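PDB 2RKQ: peptidoglycan-recognition protein SD from Drosophila melanogaster, which binds bacterial peptidoglycan in innate immunity, sensing Gram-positive bacteria and activating the Toll pathway. Local coordinates for residues Lys148-Gly151 and Glu152-Ala156. Sequence-based numbering, arbitrary orientation. Where two conformers were deposited one is given.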
ATOM      1  N   LYS A 148     -11.159   5.302  -8.177  1.00 15.67           N
ATOM      2  CA  LYS A 148     -11.466   3.941  -8.600  1.00 15.55           C
ATOM      3  C   LYS A 148     -10.522   2.943  -7.943  1.00 14.30           C
ATOM      4  O   LYS A 148     -10.799   1.749  -7.922  1.00 14.97           O
ATOM      5  CB  LYS A 148     -11.354   3.788 -10.118  1.00 17.13           C
ATOM      6  CG  LYS A 148     -12.391   4.604 -10.906  1.00 20.40           C
ATOM      7  CD  LYS A 148     -13.831   4.254 -10.499  1.00 25.47           C
ATOM      8  CE  LYS A 148     -14.534   3.326 -11.491  1.00 28.88           C
ATOM      9  NZ  LYS A 148     -13.984   1.938 -11.527  1.00 30.58           N
ATOM     10  N   SER A 149      -9.395   3.437  -7.438  1.00 13.57           N
ATOM     11  CA  SER A 149      -8.410   2.573  -6.793  1.00 12.70           C
ATOM     12  C   SER A 149      -9.110   1.722  -5.728  1.00 12.67           C
ATOM     13  O   SER A 149      -9.964   2.241  -5.008  1.00 13.15           O
ATOM     14  CB  SER A 149      -7.344   3.454  -6.171  1.00 12.57           C
ATOM     15  OG  SER A 149      -6.395   2.679  -5.471  1.00 10.94           O
ATOM     16  N   PRO A 150      -8.761   0.425  -5.597  1.00 12.55           N
ATOM     17  CA  PRO A 150      -7.654  -0.318  -6.201  1.00 12.32           C
ATOM     18  C   PRO A 150      -7.987  -0.970  -7.540  1.00 12.37           C
ATOM     19  O   PRO A 150      -7.273  -1.879  -7.978  1.00 11.03           O
ATOM     20  CB  PRO A 150      -7.355  -1.381  -5.136  1.00 12.04           C
ATOM     21  CG  PRO A 150      -8.751  -1.730  -4.603  1.00 12.20           C
ATOM     22  CD  PRO A 150      -9.526  -0.417  -4.644  1.00 12.24           C
ATOM     23  N   GLY A 151      -9.030  -0.459  -8.190  1.00 11.93           N
ATOM     24  CA  GLY A 151      -9.473  -1.004  -9.468  1.00 13.17           C
ATOM     25  C   GLY A 151     -10.542  -2.043  -9.227  1.00 13.21           C
ATOM     26  O   GLY A 151     -10.518  -2.788  -8.240  1.00 13.70           O
ATOM     27  N   GLU A 152     -11.495  -2.125 -10.145  1.00 13.44           N
ATOM     28  CA  GLU A 152     -12.627  -3.020  -9.927  1.00 14.10           C
ATOM     29  C   GLU A 152     -12.224  -4.459  -9.621  1.00 13.65           C
ATOM     30  O   GLU A 152     -12.790  -5.086  -8.718  1.00 14.02           O
ATOM     31  CB  GLU A 152     -13.571  -3.022 -11.135  0.50 14.13           C
ATOM     32  CG  GLU A 152     -14.257  -1.702 -11.429  0.50 15.20           C
ATOM     33  CD  GLU A 152     -15.219  -1.247 -10.340  0.50 16.03           C
ATOM     34  OE1 GLU A 152     -15.371  -0.017 -10.186  0.50 18.84           O
ATOM     35  OE2 GLU A 152     -15.837  -2.096  -9.648  0.50 16.18           O
ATOM     36  N   ALA A 153     -11.260  -4.995 -10.376  1.00 13.09           N
ATOM     37  CA  ALA A 153     -10.927  -6.410 -10.245  1.00 13.05           C
ATOM     38  C   ALA A 153     -10.273  -6.691  -8.907  1.00 13.25           C
ATOM     39  O   ALA A 153     -10.573  -7.687  -8.244  1.00 14.31           O
ATOM     40  CB  ALA A 153     -10.015  -6.866 -11.389  1.00 13.22           C
ATOM     41  N   LEU A 154      -9.374  -5.796  -8.505  1.00 12.15           N
ATOM     42  CA  LEU A 154      -8.714  -5.985  -7.227  1.00 12.08           C
ATOM     43  C   LEU A 154      -9.672  -5.702  -6.065  1.00 11.85           C
ATOM     44  O   LEU A 154      -9.678  -6.422  -5.060  1.00 13.37           O
ATOM     45  CB  LEU A 154      -7.452  -5.124  -7.168  1.00 12.02           C
ATOM     46  CG  LEU A 154      -6.709  -5.099  -5.832  1.00 12.92           C
ATOM     47  CD1 LEU A 154      -6.401  -6.506  -5.289  1.00 13.16           C
ATOM     48  CD2 LEU A 154      -5.425  -4.330  -6.029  1.00 12.46           C
ATOM     49  N   TYR A 155     -10.497  -4.676  -6.208  1.00 12.08           N
ATOM     50  CA  TYR A 155     -11.495  -4.389  -5.176  1.00 12.70           C
ATOM     51  C   TYR A 155     -12.419  -5.577  -4.938  1.00 13.72           C
ATOM     52  O   TYR A 155     -12.675  -5.937  -3.794  1.00 13.07           O
ATOM     53  CB  TYR A 155     -12.309  -3.151  -5.527  1.00 13.40           C
ATOM     54  CG  TYR A 155     -13.251  -2.728  -4.430  1.00 13.38           C
ATOM     55  CD1 TYR A 155     -14.632  -2.793  -4.620  1.00 14.55           C
ATOM     56  CD2 TYR A 155     -12.767  -2.300  -3.190  1.00 14.86           C
ATOM     57  CE1 TYR A 155     -15.508  -2.404  -3.615  1.00 14.85           C
ATOM     58  CE2 TYR A 155     -13.637  -1.905  -2.180  1.00 15.46           C
ATOM     59  CZ  TYR A 155     -15.002  -1.969  -2.407  1.00 15.74           C
ATOM     60  OH  TYR A 155     -15.870  -1.582  -1.408  1.00 16.85           O
ATOM     61  N   ALA A 156     -12.845  -6.229  -6.014  1.00 14.67           N
ATOM     62  CA  ALA A 156     -13.737  -7.397  -5.883  1.00 14.44           C
ATOM     63  C   ALA A 156     -13.092  -8.515  -5.075  1.00 14.20           C
ATOM     64  O   ALA A 156     -13.767  -9.236  -4.320  1.00 14.70           O
ATOM     65  CB  ALA A 156     -14.115  -7.908  -7.237  1.00 15.31           C
TER
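In one of the two conformers of Glu152, OE1 is gripped by two cations: Lys148 NZ reaches it at 2.7 Å in a salt bridge, through the lone pair turned away from OE2, and the guanidinium of Arg142 makes a second one. The lysine chain curls round through its last three torsions (chi3 -102°) to bring NZ to the carboxylate, while the glutamate swings back toward the ammonium. Lys148 NZ also pairs with Glu107, whose other carboxylate oxygen accepts the N-H of Glu152, so the charges form a small solvent-facing network.

Gly151 N bonds to Lys148 O at 2.8 Å, closing a type VIa beta turn whose central peptide, Ser149-Pro150, is cis. Gly151 sits at the N-cap with phi 93°, where a CB would jam against the carbonyl O of Pro150, reason enough for a glycine. Gly151 O then accepts Tyr155 N at 2.8 Å in a nearly straight bond that closes the first turn of the helix.

Pro150 CB packs on Leu154 CD2 at 3.6 Å, and its CG meets Tyr155 CB at 3.9 Å. Leu154 carries CG anti to its backbone N (chi1 174°), which brings CD2 against the proline; beyond, it touches Phe106 and Pro111. With an alanine in place of Pro150, CG and CD are gone, which would probably leave a gap beside Tyr155 CB and make the cis peptide harder to keep. Pro150 O is buried against Leu154 CB at 3.3 Å and has no polar partner in the model.

Altogether this is a type VIa turn with cis-proline running into a glycine N-cap, leading from strand 136-140 into helix 152-158 of the amidase-like PGRP fold.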